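Local coordinates for protein dipeptidase AC. Metallo peptidase. MEROPS family M19 (Rhodobacter sphaeroides, PDB 3LY0) that probably hydrolyses dipeptides as a zinc-dependent dipeptidase, and here binds two zinc ions together with a phosphinate mimic of L-Ala-D-Ala, at residues 10-16 with 303-309; 18-22 with 60-66; 56-60 with 95-100; 135-141 with 159-165. Residues are numbered along the deposited sequence.

Contact 1 of 4, residues 10-16 with 303-309; sequences FDGHNDF and MGSDFDG. With ZN (zinc ion), chain D; LY0 ((2R)-3-[(R)-[(1R)-1-aminoethyl](hydroxy)phosphoryl]-2-methylpropanoic acid), chain C.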
# COMPACT_ATOMS: atom_id res chain seq x y z
N PHE A 10 -8.03 -5.07 8.33
CA PHE A 10 -8.16 -4.58 6.96
C PHE A 10 -6.87 -3.85 6.64
O PHE A 10 -6.43 -2.97 7.38
CB PHE A 10 -9.36 -3.66 6.78
CG PHE A 10 -9.59 -3.27 5.36
CD1 PHE A 10 -10.32 -4.08 4.52
CD2 PHE A 10 -9.00 -2.12 4.84
CE1 PHE A 10 -10.51 -3.74 3.20
CE2 PHE A 10 -9.18 -1.78 3.51
CZ PHE A 10 -9.93 -2.58 2.69
N ASP A 11 -6.29 -4.21 5.50
CA ASP A 11 -4.92 -3.78 5.20
C ASP A 11 -4.80 -2.80 4.03
O ASP A 11 -5.52 -2.89 3.03
CB ASP A 11 -4.06 -4.99 4.89
CG ASP A 11 -2.62 -4.62 4.69
OD1 ASP A 11 -1.98 -4.21 5.68
OD2 ASP A 11 -2.14 -4.72 3.54
N GLY A 12 -3.81 -1.91 4.14
CA GLY A 12 -3.64 -0.82 3.20
C GLY A 12 -2.97 -1.13 1.87
O GLY A 12 -3.10 -0.35 0.94
N HIS A 13 -2.23 -2.23 1.77
CA HIS A 13 -1.47 -2.49 0.55
C HIS A 13 -0.85 -3.88 0.49
O HIS A 13 -0.03 -4.23 1.34
CB HIS A 13 -0.32 -1.48 0.41
CG HIS A 13 0.37 -1.54 -0.91
ND1 HIS A 13 -0.06 -0.81 -2.00
CD2 HIS A 13 1.43 -2.27 -1.34
CE1 HIS A 13 0.72 -1.06 -3.03
NE2 HIS A 13 1.63 -1.94 -2.67
N ASN A 14 -1.21 -4.65 -0.53
CA ASN A 14 -0.47 -5.89 -0.79
C ASN A 14 -0.23 -6.09 -2.27
O ASN A 14 -0.96 -5.54 -3.10
CB ASN A 14 -1.16 -7.12 -0.17
CG ASN A 14 -2.31 -7.63 -1.02
OD1 ASN A 14 -2.11 -8.19 -2.10
ND2 ASN A 14 -3.53 -7.46 -0.52
N ASP A 15 0.80 -6.87 -2.59
CA ASP A 15 1.16 -7.17 -3.96
C ASP A 15 0.95 -8.63 -4.33
O ASP A 15 1.67 -9.18 -5.16
CB ASP A 15 2.60 -6.75 -4.22
CG ASP A 15 2.78 -5.25 -4.14
OD1 ASP A 15 2.22 -4.53 -5.00
OD2 ASP A 15 3.46 -4.77 -3.22
N PHE A 16 -0.06 -9.26 -3.74
CA PHE A 16 -0.38 -10.63 -4.10
C PHE A 16 -0.59 -10.81 -5.61
O PHE A 16 -0.21 -11.84 -6.16
CB PHE A 16 -1.61 -11.12 -3.35
CG PHE A 16 -1.99 -12.53 -3.67
CD1 PHE A 16 -3.10 -12.79 -4.45
CD2 PHE A 16 -1.22 -13.59 -3.21
CE1 PHE A 16 -3.46 -14.09 -4.76
CE2 PHE A 16 -1.55 -14.89 -3.52
CZ PHE A 16 -2.68 -15.15 -4.29
N MET A 303 -2.85 -0.38 9.26
CA MET A 303 -1.83 -1.24 8.67
C MET A 303 -1.76 -1.03 7.17
O MET A 303 -2.78 -0.84 6.50
CB MET A 303 -2.14 -2.72 8.94
CG MET A 303 -2.40 -3.06 10.40
SD MET A 303 -0.96 -2.96 11.53
CE MET A 303 -1.27 -1.40 12.35
N GLY A 304 -0.54 -1.09 6.64
CA GLY A 304 -0.27 -1.05 5.21
C GLY A 304 0.85 -2.02 4.89
O GLY A 304 1.93 -1.60 4.45
N SER A 305 0.56 -3.30 5.09
CA SER A 305 1.55 -4.37 5.22
C SER A 305 2.67 -4.37 4.18
O SER A 305 3.84 -4.56 4.53
CB SER A 305 0.84 -5.73 5.17
OG SER A 305 0.25 -5.96 3.90
N ASP A 306 2.30 -4.19 2.92
CA ASP A 306 3.20 -4.48 1.81
C ASP A 306 3.46 -5.99 1.73
O ASP A 306 4.49 -6.42 1.23
CB ASP A 306 4.52 -3.71 1.94
CG ASP A 306 4.98 -3.10 0.62
OD1 ASP A 306 4.37 -3.37 -0.45
OD2 ASP A 306 5.95 -2.32 0.65
N PHE A 307 2.51 -6.79 2.22
CA PHE A 307 2.59 -8.24 2.02
C PHE A 307 2.84 -8.57 0.54
O PHE A 307 2.19 -8.01 -0.36
CB PHE A 307 1.31 -8.96 2.47
CG PHE A 307 1.18 -9.16 3.96
CD1 PHE A 307 2.24 -9.58 4.73
CD2 PHE A 307 -0.06 -8.97 4.57
CE1 PHE A 307 2.09 -9.79 6.10
CE2 PHE A 307 -0.22 -9.17 5.94
CZ PHE A 307 0.86 -9.57 6.70
N ASP A 308 3.78 -9.48 0.32
CA ASP A 308 4.20 -9.94 -1.02
C ASP A 308 4.90 -8.88 -1.87
O ASP A 308 5.21 -9.13 -3.04
CB ASP A 308 3.05 -10.63 -1.75
CG ASP A 308 2.83 -12.05 -1.26
OD1 ASP A 308 3.84 -12.74 -0.99
OD2 ASP A 308 1.66 -12.48 -1.14
N GLY A 309 5.18 -7.72 -1.28
CA GLY A 309 5.93 -6.68 -1.96
C GLY A 309 7.30 -6.38 -1.37
O GLY A 309 8.12 -5.72 -2.02
ZN ZN D . 3.20 -2.73 -4.05
P LY0 C . 6.26 -2.12 -3.36
C1 LY0 C . 7.46 -3.42 -5.51
N1 LY0 C . 4.99 -3.20 -5.46
C2 LY0 C . 6.20 -3.38 -4.67
C4 LY0 C . 7.54 -2.56 -2.11
C5 LY0 C . 8.48 -1.45 -1.74
C6 LY0 C . 7.77 -0.15 -1.44
C7 LY0 C . 9.53 -1.83 -0.73
O31 LY0 C . 4.87 -2.09 -2.76
O32 LY0 C . 6.54 -0.72 -4.00
O61 LY0 C . 8.49 0.99 -1.36
O62 LY0 C . 6.53 -0.11 -1.29
O HOH W 1 -5.61 -1.25 9.42
O HOH W 2 4.36 -10.26 -5.34
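The two backbones run side by side, their CA atoms closest at Gly12 and Gly304, 3.9 Å apart. Gly12 N donates to Met303 O (2.8 Å), Asp306 N to His13 O (2.8 Å) and, almost linearly, Asp15 N to Phe307 O (2.9 Å). A CB on Gly12 would clash with Met303 O, so the chain can turn its corner this close only without a side chain. One water joins Phe10 O to Met303 N, another Asp15 O to Asp308 O. The Asp11 carboxylate takes Ser305 N on OD1 (2.8 Å) and, closing an Asx turn, His13 N on OD2 (3.1 Å); Ser305 OG accepts from Phe307 N (2.9 Å) in an ST turn. In this TIM-barrel-type family the first and last barrel strands meet here, and their C-terminal ends carry the metal site. Zinc is bound by His13 NE2 (2.2 Å) and both Asp15 oxygens, OD1 at 2.3 Å and OD2 at 2.2 Å, with Glu139 and the inhibitor's N1 and O31 completing the shell. Asp306 OD1 sits 2.7 Å from LY0 O31 and 3.3 Å from His13 CD2, at the imidazole edge. Asp308 forms a salt bridge with Arg19 and accepts a hydrogen bond from His39 N.

Contact 2 of 4, residues 18-22 with 60-66; sequences LRLLR and PSPQAHD. With LY0 ((2R)-3-[(R)-[(1R)-1-aminoethyl](hydroxy)phosphoryl]-2-methylpropanoic acid), chain C.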
# COMPACT_ATOMS: atom_id res chain seq x y z
N LEU A 18 0.97 -9.64 -7.99
CA LEU A 18 2.23 -9.82 -8.70
C LEU A 18 2.58 -11.30 -8.78
O LEU A 18 3.19 -11.76 -9.75
CB LEU A 18 3.35 -9.02 -8.01
CG LEU A 18 4.70 -8.96 -8.72
CD1 LEU A 18 4.61 -8.19 -10.02
CD2 LEU A 18 5.73 -8.33 -7.79
N ARG A 19 2.19 -12.06 -7.77
CA ARG A 19 2.47 -13.49 -7.78
C ARG A 19 1.65 -14.22 -8.83
O ARG A 19 2.12 -15.18 -9.43
CB ARG A 19 2.31 -14.08 -6.39
CG ARG A 19 3.46 -13.63 -5.48
CD ARG A 19 3.32 -14.09 -4.06
NE ARG A 19 3.07 -15.52 -3.98
CZ ARG A 19 2.35 -16.09 -3.03
NH1 ARG A 19 1.82 -15.35 -2.06
NH2 ARG A 19 2.15 -17.40 -3.06
N LEU A 20 0.44 -13.74 -9.07
CA LEU A 20 -0.38 -14.32 -10.12
C LEU A 20 0.14 -13.91 -11.50
O LEU A 20 0.12 -14.71 -12.44
CB LEU A 20 -1.86 -13.96 -9.94
CG LEU A 20 -2.44 -14.43 -8.60
CD1 LEU A 20 -3.94 -14.18 -8.52
CD2 LEU A 20 -2.12 -15.91 -8.33
N LEU A 21 0.60 -12.67 -11.61
CA LEU A 21 1.22 -12.19 -12.85
C LEU A 21 2.41 -13.07 -13.22
O LEU A 21 2.60 -13.40 -14.39
CB LEU A 21 1.70 -10.74 -12.71
CG LEU A 21 2.27 -10.10 -13.98
CD1 LEU A 21 1.17 -9.87 -15.02
CD2 LEU A 21 3.01 -8.79 -13.68
N ARG A 22 3.18 -13.45 -12.21
CA ARG A 22 4.43 -14.18 -12.45
C ARG A 22 4.25 -15.67 -12.71
O ARG A 22 5.13 -16.31 -13.28
CB ARG A 22 5.42 -13.94 -11.30
CG ARG A 22 5.98 -12.52 -11.32
CD ARG A 22 6.79 -12.18 -10.09
NE ARG A 22 7.57 -10.96 -10.33
CZ ARG A 22 8.42 -10.43 -9.46
NH1 ARG A 22 8.61 -11.00 -8.28
NH2 ARG A 22 9.08 -9.32 -9.77
N PRO A 60 5.81 -3.98 -13.08
CA PRO A 60 7.26 -4.03 -12.83
C PRO A 60 8.09 -3.52 -14.00
O PRO A 60 7.71 -3.67 -15.16
CB PRO A 60 7.53 -5.53 -12.63
CG PRO A 60 6.19 -6.15 -12.37
CD PRO A 60 5.20 -5.32 -13.11
N SER A 61 9.24 -2.93 -13.67
CA SER A 61 10.24 -2.56 -14.66
C SER A 61 11.06 -3.78 -15.06
O SER A 61 11.06 -4.79 -14.34
CB SER A 61 11.17 -1.49 -14.08
OG SER A 61 10.55 -0.22 -14.05
N PRO A 62 11.79 -3.70 -16.19
CA PRO A 62 12.59 -4.84 -16.65
C PRO A 62 13.58 -5.34 -15.59
O PRO A 62 13.74 -6.55 -15.44
CB PRO A 62 13.33 -4.27 -17.87
CG PRO A 62 12.40 -3.22 -18.39
CD PRO A 62 11.82 -2.58 -17.14
N GLN A 63 14.22 -4.41 -14.88
CA GLN A 63 14.92 -4.75 -13.65
C GLN A 63 13.89 -4.60 -12.54
O GLN A 63 13.67 -3.50 -12.05
CB GLN A 63 16.08 -3.78 -13.39
CG GLN A 63 17.21 -3.79 -14.41
CD GLN A 63 18.16 -2.61 -14.22
OE1 GLN A 63 18.92 -2.55 -13.24
NE2 GLN A 63 18.13 -1.67 -15.16
N ALA A 64 13.26 -5.70 -12.15
CA ALA A 64 12.17 -5.62 -11.19
C ALA A 64 12.67 -5.19 -9.81
O ALA A 64 13.88 -5.23 -9.53
CB ALA A 64 11.43 -6.94 -11.10
N HIS A 65 11.75 -4.76 -8.96
CA HIS A 65 12.08 -4.26 -7.62
C HIS A 65 12.87 -5.27 -6.80
O HIS A 65 13.67 -4.89 -5.94
CB HIS A 65 10.81 -3.92 -6.86
CG HIS A 65 9.99 -5.13 -6.52
ND1 HIS A 65 9.18 -5.76 -7.44
CD2 HIS A 65 9.86 -5.83 -5.36
CE1 HIS A 65 8.59 -6.79 -6.86
NE2 HIS A 65 8.99 -6.85 -5.60
N ASP A 66 12.65 -6.56 -7.05
CA ASP A 66 13.34 -7.60 -6.30
C ASP A 66 14.50 -8.23 -7.08
O ASP A 66 14.95 -9.33 -6.75
CB ASP A 66 12.37 -8.68 -5.82
CG ASP A 66 11.55 -9.28 -6.95
OD1 ASP A 66 11.60 -8.75 -8.08
OD2 ASP A 66 10.85 -10.28 -6.70
P LY0 C . 6.26 -2.12 -3.36
C1 LY0 C . 7.46 -3.42 -5.51
N1 LY0 C . 4.99 -3.20 -5.46
C2 LY0 C . 6.20 -3.38 -4.67
C4 LY0 C . 7.54 -2.56 -2.11
C5 LY0 C . 8.48 -1.45 -1.74
C6 LY0 C . 7.77 -0.15 -1.44
C7 LY0 C . 9.53 -1.83 -0.73
O31 LY0 C . 4.87 -2.09 -2.76
O32 LY0 C . 6.54 -0.72 -4.00
O61 LY0 C . 8.49 0.99 -1.36
O62 LY0 C . 6.53 -0.11 -1.29
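Arg22, on helix 16-22, is nearly fully extended beyond chi1: chi1 is m, chi2 and chi3 are t and chi4 is -177°. This carries its guanidinium across to the loop, where it meets Asp66 in a bidentate salt bridge, Arg22 NH1 to Asp66 OD2 at 2.8 Å and Arg22 NH2 to Asp66 OD1 at 3.1 Å, with the carboxylate at the guanidinium edge. Ala64 CB lies 3.6 Å from Arg22 NH2, also near the guanidinium plane. Leu18 and Leu21 share the t,p rotamer and both point toward the loop: Leu18 CD1 packs on Pro60 CG at 3.5 Å, and Leu21 CD2 on Pro60 CD at 4.1 Å. The contact thus ties the helix after the first barrel strands to the loop that leaves strand 50-57 at its C-terminal end, the end at which TIM-barrel enzymes hold their active sites. His65 belongs to the inhibitor pocket. Its p rotamer swings the imidazole back to the helix, bringing CE1 within 3.4 Å of Leu18 CD2, which approaches the ring edge. One ring face lies against the inhibitor, with His65 CG 3.2 Å from LY0 C1, and ND1 is hydrogen-bonded to the hydroxyl of Tyr58.

Contact 3 of 4, residues 56-60 with 95-100; sequences AIYVP and VALAMA. With LY0 ((2R)-3-[(R)-[(1R)-1-aminoethyl](hydroxy)phosphoryl]-2-methylpropanoic acid), chain C.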
# COMPACT_ATOMS: atom_id res chain seq x y z
N ALA A 56 -2.93 -4.25 -4.90
CA ALA A 56 -2.26 -3.37 -5.84
C ALA A 56 -2.02 -4.01 -7.20
O ALA A 56 -1.55 -5.15 -7.30
CB ALA A 56 -0.93 -2.90 -5.25
N ILE A 57 -2.34 -3.24 -8.23
CA ILE A 57 -1.91 -3.49 -9.59
C ILE A 57 -0.67 -2.62 -9.78
O ILE A 57 -0.76 -1.40 -9.78
CB ILE A 57 -3.00 -3.07 -10.58
CG1 ILE A 57 -4.25 -3.96 -10.41
CG2 ILE A 57 -2.47 -3.08 -12.02
CD1 ILE A 57 -5.48 -3.41 -11.07
N TYR A 58 0.48 -3.26 -9.93
CA TYR A 58 1.76 -2.57 -10.03
C TYR A 58 2.52 -3.17 -11.20
O TYR A 58 2.64 -4.38 -11.29
CB TYR A 58 2.54 -2.71 -8.72
CG TYR A 58 4.03 -2.89 -8.87
CD1 TYR A 58 4.87 -1.81 -9.14
CD2 TYR A 58 4.61 -4.14 -8.73
CE1 TYR A 58 6.24 -1.98 -9.28
CE2 TYR A 58 5.97 -4.33 -8.85
CZ TYR A 58 6.78 -3.25 -9.13
OH TYR A 58 8.14 -3.46 -9.25
N VAL A 59 3.00 -2.31 -12.10
CA VAL A 59 3.68 -2.76 -13.31
C VAL A 59 5.19 -2.78 -13.07
O VAL A 59 5.80 -1.74 -12.86
CB VAL A 59 3.36 -1.84 -14.51
CG1 VAL A 59 4.14 -2.25 -15.75
CG2 VAL A 59 1.87 -1.84 -14.78
N PRO A 60 5.81 -3.98 -13.08
CA PRO A 60 7.26 -4.03 -12.83
C PRO A 60 8.09 -3.52 -14.00
O PRO A 60 7.71 -3.67 -15.16
CB PRO A 60 7.53 -5.53 -12.63
CG PRO A 60 6.19 -6.15 -12.37
CD PRO A 60 5.20 -5.32 -13.11
N VAL A 95 -0.27 -5.14 -18.96
CA VAL A 95 0.14 -5.72 -17.68
C VAL A 95 -0.92 -5.39 -16.63
O VAL A 95 -1.31 -6.26 -15.85
CB VAL A 95 1.55 -5.22 -17.24
CG1 VAL A 95 1.90 -5.80 -15.88
CG2 VAL A 95 2.60 -5.61 -18.26
N ALA A 96 -1.40 -4.15 -16.64
CA ALA A 96 -2.42 -3.73 -15.69
C ALA A 96 -3.71 -4.50 -15.94
O ALA A 96 -4.40 -4.90 -15.00
CB ALA A 96 -2.67 -2.23 -15.80
N LEU A 97 -4.06 -4.70 -17.21
CA LEU A 97 -5.23 -5.53 -17.53
C LEU A 97 -5.05 -6.96 -17.04
O LEU A 97 -6.00 -7.56 -16.53
CB LEU A 97 -5.55 -5.51 -19.03
CG LEU A 97 -6.15 -4.23 -19.59
CD1 LEU A 97 -6.36 -4.37 -21.08
CD2 LEU A 97 -7.48 -3.91 -18.90
N ALA A 98 -3.86 -7.53 -17.20
CA ALA A 98 -3.61 -8.88 -16.72
C ALA A 98 -3.87 -8.96 -15.22
O ALA A 98 -4.54 -9.88 -14.74
CB ALA A 98 -2.19 -9.32 -17.05
N MET A 99 -3.35 -8.01 -14.47
CA MET A 99 -3.46 -8.06 -13.02
C MET A 99 -4.91 -7.80 -12.57
O MET A 99 -5.42 -8.47 -11.68
CB MET A 99 -2.46 -7.09 -12.37
CG MET A 99 -1.00 -7.42 -12.76
SD MET A 99 0.29 -6.29 -12.12
CE MET A 99 0.49 -6.92 -10.45
N ALA A 100 -5.57 -6.82 -13.19
CA ALA A 100 -6.99 -6.60 -12.90
C ALA A 100 -7.81 -7.85 -13.22
O ALA A 100 -8.74 -8.18 -12.49
CB ALA A 100 -7.53 -5.39 -13.68
P LY0 C . 6.26 -2.12 -3.36
C1 LY0 C . 7.46 -3.42 -5.51
N1 LY0 C . 4.99 -3.20 -5.46
C2 LY0 C . 6.20 -3.38 -4.67
C4 LY0 C . 7.54 -2.56 -2.11
C5 LY0 C . 8.48 -1.45 -1.74
C6 LY0 C . 7.77 -0.15 -1.44
C7 LY0 C . 9.53 -1.83 -0.73
O31 LY0 C . 4.87 -2.09 -2.76
O32 LY0 C . 6.54 -0.72 -4.00
O61 LY0 C . 8.49 0.99 -1.36
O62 LY0 C . 6.53 -0.11 -1.29
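Ile57 is the main bump on segment 56-60, giving up 80 Å² to the helix. Its CG2 sits in the hollow between Ala96 and Met99, 3.7 Å from Ala96 CA and 4.0 Å from Met99 CB, while CD1 reaches Ala100 CB at 3.9 Å. The two small alanines let the branched side chain approach the helix backbone closely. Met99 is the answering bump: m at chi1, extended at chi2 (t) and turned at chi3 (p), it lays SD 3.1 Å from Tyr58 O and CE 4.1 Å from Ala56 O. A turn earlier, Val95 CG1 meets Val59 CG2 at 4.1 Å and Pro60 CD at 4.3 Å. Tyr58 points away from the helix, and one face of its ring covers the inhibitor amine, with CD2 3.4 Å from LY0 N1. Helix 89-109 therefore packs outside the barrel strand 50-57, which pairs with strand 132-139, while helix 16-22 adds Leu17 against Ile57 and Met99 and Leu21 against Val95.

Contact 4 of 4, residues 135-141 with 159-165; sequences IMHMEGA and LRSLGPV. With ZN (zinc ion), chain D; ZN (zinc ion), chain E; LY0 ((2R)-3-[(R)-[(1R)-1-aminoethyl](hydroxy)phosphoryl]-2-methylpropanoic acid), chain C.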
# COMPACT_ATOMS: atom_id res chain seq x y z
N ILE A 135 -10.04 -4.21 -2.41
CA ILE A 135 -10.17 -2.96 -3.16
C ILE A 135 -9.17 -2.99 -4.31
O ILE A 135 -7.98 -3.21 -4.10
CB ILE A 135 -9.90 -1.74 -2.27
CG1 ILE A 135 -10.89 -1.67 -1.11
CG2 ILE A 135 -9.93 -0.44 -3.09
CD1 ILE A 135 -10.60 -0.57 -0.11
N MET A 136 -9.67 -2.78 -5.53
CA MET A 136 -8.78 -2.65 -6.69
C MET A 136 -8.01 -1.33 -6.64
O MET A 136 -8.60 -0.24 -6.65
CB MET A 136 -9.58 -2.76 -7.99
CG MET A 136 -8.73 -2.75 -9.26
SD MET A 136 -9.67 -2.78 -10.85
CE MET A 136 -10.64 -4.29 -10.65
N HIS A 137 -6.68 -1.45 -6.59
CA HIS A 137 -5.78 -0.33 -6.39
C HIS A 137 -4.74 -0.33 -7.50
O HIS A 137 -4.28 -1.39 -7.91
CB HIS A 137 -5.06 -0.48 -5.05
CG HIS A 137 -3.96 0.52 -4.83
ND1 HIS A 137 -4.20 1.80 -4.40
CD2 HIS A 137 -2.62 0.41 -4.99
CE1 HIS A 137 -3.05 2.45 -4.29
NE2 HIS A 137 -2.07 1.63 -4.64
N MET A 138 -4.37 0.85 -7.99
CA MET A 138 -3.32 0.96 -8.99
C MET A 138 -2.12 1.68 -8.37
O MET A 138 -2.25 2.81 -7.91
CB MET A 138 -3.87 1.74 -10.21
CG MET A 138 -2.92 1.93 -11.38
SD MET A 138 -3.78 2.49 -12.88
CE MET A 138 -4.90 1.14 -13.08
N GLU A 139 -0.97 1.02 -8.32
CA GLU A 139 0.23 1.58 -7.72
C GLU A 139 1.11 2.06 -8.86
O GLU A 139 1.86 1.28 -9.44
CB GLU A 139 0.97 0.51 -6.92
CG GLU A 139 2.29 0.99 -6.33
CD GLU A 139 2.89 0.00 -5.33
OE1 GLU A 139 2.63 -1.21 -5.44
OE2 GLU A 139 3.60 0.44 -4.42
N GLY A 140 1.04 3.36 -9.15
CA GLY A 140 1.66 3.93 -10.34
C GLY A 140 0.62 3.94 -11.44
O GLY A 140 -0.04 2.93 -11.69
N ALA A 141 0.44 5.09 -12.07
CA ALA A 141 -0.66 5.27 -13.01
C ALA A 141 -0.24 5.18 -14.48
O ALA A 141 -0.88 5.80 -15.33
CB ALA A 141 -1.37 6.58 -12.72
N LEU A 159 -11.91 0.14 -10.29
CA LEU A 159 -10.77 0.81 -9.66
C LEU A 159 -11.27 1.85 -8.66
O LEU A 159 -12.09 2.71 -9.02
CB LEU A 159 -9.90 1.49 -10.71
CG LEU A 159 -8.66 2.18 -10.13
CD1 LEU A 159 -7.63 1.13 -9.72
CD2 LEU A 159 -8.09 3.14 -11.15
N ARG A 160 -10.77 1.80 -7.42
CA ARG A 160 -11.21 2.75 -6.41
C ARG A 160 -10.09 3.50 -5.70
O ARG A 160 -10.35 4.36 -4.85
CB ARG A 160 -12.11 2.06 -5.38
CG ARG A 160 -13.46 1.59 -5.93
CD ARG A 160 -14.36 2.76 -6.29
NE ARG A 160 -15.66 2.37 -6.83
CZ ARG A 160 -15.89 2.12 -8.11
NH1 ARG A 160 -17.11 1.79 -8.52
NH2 ARG A 160 -14.91 2.19 -9.00
N SER A 161 -8.85 3.20 -6.06
CA SER A 161 -7.69 3.76 -5.39
C SER A 161 -6.54 3.81 -6.37
O SER A 161 -6.36 2.89 -7.16
CB SER A 161 -7.31 2.85 -4.23
OG SER A 161 -6.23 3.38 -3.49
N LEU A 162 -5.76 4.88 -6.32
CA LEU A 162 -4.69 5.10 -7.28
C LEU A 162 -3.55 5.91 -6.66
O LEU A 162 -3.76 7.01 -6.14
CB LEU A 162 -5.26 5.83 -8.51
CG LEU A 162 -4.28 6.27 -9.59
CD1 LEU A 162 -3.52 5.09 -10.15
CD2 LEU A 162 -5.00 7.03 -10.71
N GLY A 163 -2.34 5.36 -6.73
CA GLY A 163 -1.14 6.14 -6.51
C GLY A 163 -0.61 6.64 -7.85
O GLY A 163 -0.30 5.84 -8.73
N PRO A 164 -0.52 7.96 -8.03
CA PRO A 164 -0.07 8.46 -9.34
C PRO A 164 1.28 7.91 -9.77
O PRO A 164 1.52 7.74 -10.98
CB PRO A 164 -0.00 9.97 -9.12
CG PRO A 164 -1.03 10.24 -8.06
CD PRO A 164 -0.98 9.04 -7.14
N VAL A 165 2.18 7.67 -8.82
CA VAL A 165 3.48 7.13 -9.16
C VAL A 165 3.90 5.98 -8.26
O VAL A 165 3.47 5.88 -7.10
CB VAL A 165 4.59 8.21 -9.08
CG1 VAL A 165 4.24 9.42 -9.96
CG2 VAL A 165 4.86 8.64 -7.62
ZN ZN D . 3.20 -2.73 -4.05
ZN ZN E . 4.94 0.26 -2.82
P LY0 C . 6.26 -2.12 -3.36
C1 LY0 C . 7.46 -3.42 -5.51
N1 LY0 C . 4.99 -3.20 -5.46
C2 LY0 C . 6.20 -3.38 -4.67
C4 LY0 C . 7.54 -2.56 -2.11
C5 LY0 C . 8.48 -1.45 -1.74
C6 LY0 C . 7.77 -0.15 -1.44
C7 LY0 C . 9.53 -1.83 -0.73
O31 LY0 C . 4.87 -2.09 -2.76
O32 LY0 C . 6.54 -0.72 -4.00
O61 LY0 C . 8.49 0.99 -1.36
O62 LY0 C . 6.53 -0.11 -1.29
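Strands 132-139 and 159-163 are the two strands of a beta-alpha-beta unit, linked through helix 149-157 and paired in parallel within the TIM-barrel sheet; the axes of the segments 135-139 and 159-163 approach to 4.6 Å at an angle of 24°. Leu159 comes first in segment 159-165, its CD1 packing 4.1 Å from Met136 CG and 3.8 Å from Met138 CB. Arg160 N donates to Met136 O at 3.1 Å, and Arg160 NH2 is hydrogen-bonded to Leu159 O (2.9 Å) and to the carbonyl of His155. Ser161 pairs with His137: its O accepts from Met138 N at 3.0 Å, and its OG is hydrogen-bonded to His137 ND1 at 2.7 Å, at the ring edge. Leu162 lies on the face of Met138, CD1 reaching Met138 CB at 3.4 Å and Ala141 CB at 3.7 Å on the side covered by helices 149-157 and 192-204. Gly163 N donates to Met138 O and Gly163 O accepts from Gly140 N, both at 2.8 Å; Gly140 adopts phi/psi of 93/129, which would jam a CB against the preceding carbonyl. Pro164 O extends the pairing past the strands by accepting from Ala141 N (3.1 Å). Paired with Gly163, at the C-terminal end of its strand, Glu139 reaches into the metal site, where its carboxylate bridges the two zinc ions, OE1 at 2.1 Å from ZN of chain D and OE2 at 2.1 Å from ZN of chain E.

In the fold
All four contacts touch the inhibitor. Contacts 1 and 4, with centres about 13 Å apart, meet at the zinc of chain D, where His13 NE2 lies 3.0 Å from Glu139 OE1. Segment 56-60 of contact 3 runs between them: Asn14 O is 3.0 Å from Ala56 N, and Ile57 N and O are 2.7 Å from His137 O and 2.8 Å from Glu139 N, respectively. Contact 2 shares Pro60 with contact 3 and sits at the pocket's rim, linked to contact 3 by His65 ND1 and Tyr58 OH (3.1 Å), and to contact 1 by the salt bridge of Arg19 NH1 with Asp308 OD2 (3.0 Å). Contacts 2 and 4 do not touch, their nearest atoms being about 8 Å apart.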